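Local atomic coordinates of extracellular solute-binding protein, family 1 (Bifidobacterium longum subsp. infantis, PDB entry 6FTH), a protein that probably binds human milk oligosaccharides outside the cell and delivers them to an ABC transporter. Residues A[243-247]-A[498-503]. Residues are numbered along the deposited sequence; the frame is centred on the assembly and turned at random.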
# COMPACT_ATOMS: atom_id res chain seq x y z
N LYS A 243 4.50 13.96 15.15
CA LYS A 243 5.42 13.36 16.09
C LYS A 243 6.00 12.09 15.48
O LYS A 243 5.52 11.58 14.46
CB LYS A 243 4.74 13.08 17.43
CG LYS A 243 4.16 14.35 18.06
CD LYS A 243 3.38 14.07 19.29
CE LYS A 243 2.94 15.37 19.95
NZ LYS A 243 2.25 15.09 21.24
N SER A 244 7.05 11.57 16.11
CA SER A 244 7.52 10.23 15.80
C SER A 244 7.03 9.25 16.85
O SER A 244 7.16 9.49 18.05
CB SER A 244 9.04 10.15 15.73
OG SER A 244 9.47 8.80 15.48
N PHE A 245 6.49 8.12 16.40
CA PHE A 245 6.13 7.11 17.37
C PHE A 245 7.31 6.26 17.81
O PHE A 245 7.17 5.49 18.76
CB PHE A 245 4.95 6.23 16.90
CG PHE A 245 5.17 5.47 15.61
CD1 PHE A 245 6.00 4.36 15.54
CD2 PHE A 245 4.44 5.81 14.48
CE1 PHE A 245 6.15 3.65 14.36
CE2 PHE A 245 4.59 5.12 13.28
CZ PHE A 245 5.43 4.01 13.23
N LEU A 246 8.48 6.43 17.18
CA LEU A 246 9.62 5.57 17.47
C LEU A 246 10.10 5.73 18.90
O LEU A 246 10.74 4.82 19.43
CB LEU A 246 10.76 5.88 16.51
CG LEU A 246 10.49 5.60 15.04
CD1 LEU A 246 11.68 6.04 14.20
CD2 LEU A 246 10.19 4.13 14.79
N THR A 247 9.83 6.87 19.54
CA THR A 247 10.23 7.15 20.91
C THR A 247 9.02 7.33 21.83
O THR A 247 9.15 7.89 22.93
CB THR A 247 11.14 8.38 20.98
OG1 THR A 247 10.45 9.50 20.43
CG2 THR A 247 12.41 8.15 20.20
N LEU A 498 18.49 7.79 18.85
CA LEU A 498 17.75 8.22 17.66
C LEU A 498 17.83 9.73 17.48
O LEU A 498 17.97 10.22 16.35
CB LEU A 498 16.28 7.77 17.74
CG LEU A 498 16.06 6.25 17.81
CD1 LEU A 498 14.58 5.93 17.51
CD2 LEU A 498 16.97 5.47 16.85
N ASP A 499 17.78 10.46 18.58
CA ASP A 499 17.95 11.92 18.53
C ASP A 499 19.31 12.28 17.96
O ASP A 499 19.42 13.17 17.11
CB ASP A 499 17.78 12.52 19.92
CG ASP A 499 16.32 12.58 20.37
OD1 ASP A 499 15.44 12.19 19.59
OD2 ASP A 499 16.07 13.03 21.51
N SER A 500 20.36 11.56 18.37
CA SER A 500 21.70 11.81 17.84
C SER A 500 21.80 11.54 16.35
O SER A 500 22.70 12.07 15.69
CB SER A 500 22.72 10.95 18.58
OG SER A 500 22.75 9.61 18.09
N LEU A 501 20.90 10.73 15.80
CA LEU A 501 20.84 10.40 14.39
C LEU A 501 19.88 11.29 13.61
O LEU A 501 19.67 11.07 12.41
CB LEU A 501 20.49 8.90 14.23
CG LEU A 501 21.48 7.93 14.89
CD1 LEU A 501 20.95 6.51 14.80
CD2 LEU A 501 22.83 8.02 14.17
N GLY A 502 19.32 12.31 14.25
CA GLY A 502 18.52 13.30 13.55
C GLY A 502 17.02 13.11 13.63
O GLY A 502 16.30 13.76 12.88
N LEU A 503 16.52 12.22 14.51
CA LEU A 503 15.07 12.00 14.56
C LEU A 503 14.30 13.30 14.73
O LEU A 503 13.28 13.50 14.07
CB LEU A 503 14.72 11.02 15.68
CG LEU A 503 13.23 10.69 15.80
CD1 LEU A 503 12.76 10.07 14.53
CD2 LEU A 503 12.97 9.75 16.96
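The turn that follows the hairpin strand 241-244 packs, through Ser244, Leu246 and Thr247, against Leu498 and Leu503, which flank the junction between helices 487-500 and 503-518. Both methyls of Leu503 border the Ser244 hydroxyl, CD1 at 3.7 Å from OG, and CD2 also meets Thr247 CG2 tip to tip at 3.7 Å. With its CG anti to the backbone N (chi1 -179°), Leu503 projects both methyls from the first turn of its helix to the turn. Leu498 CD1 rests 3.9 Å from Leu246 CB, and the Leu498 and Thr247 side chains run past each other in opposite directions. Leu246 CD1 in turn approaches Leu503 CD1 at 4.2 Å, the two side chains lying obliquely across each other.

The two leucines are brought together by a Schellman motif, with Leu503 N bonded to Leu498 O (3.1 Å), Gly502 N bonded to Asp499 O, and Gly502, at positive phi, as the C-prime residue. On the other side, Ser244 OG accepts the N-H of Leu246 at 3.1 Å in an ST turn and also bonds to Gly234 O, so the buried hydroxyl is satisfied by its own turn and by Gly234, and gives the Leu503 methyls only van der Waals contact. Replacing Ser244 by an alanine would take away the hydroxyl and is likely to leave the Leu246 N-H and Gly234 O without this partner, and the turn less firmly fixed. Helix 457-484 extends the apolar layer, Ile470 touching Leu246 and Val473 and Val474 touching Leu498.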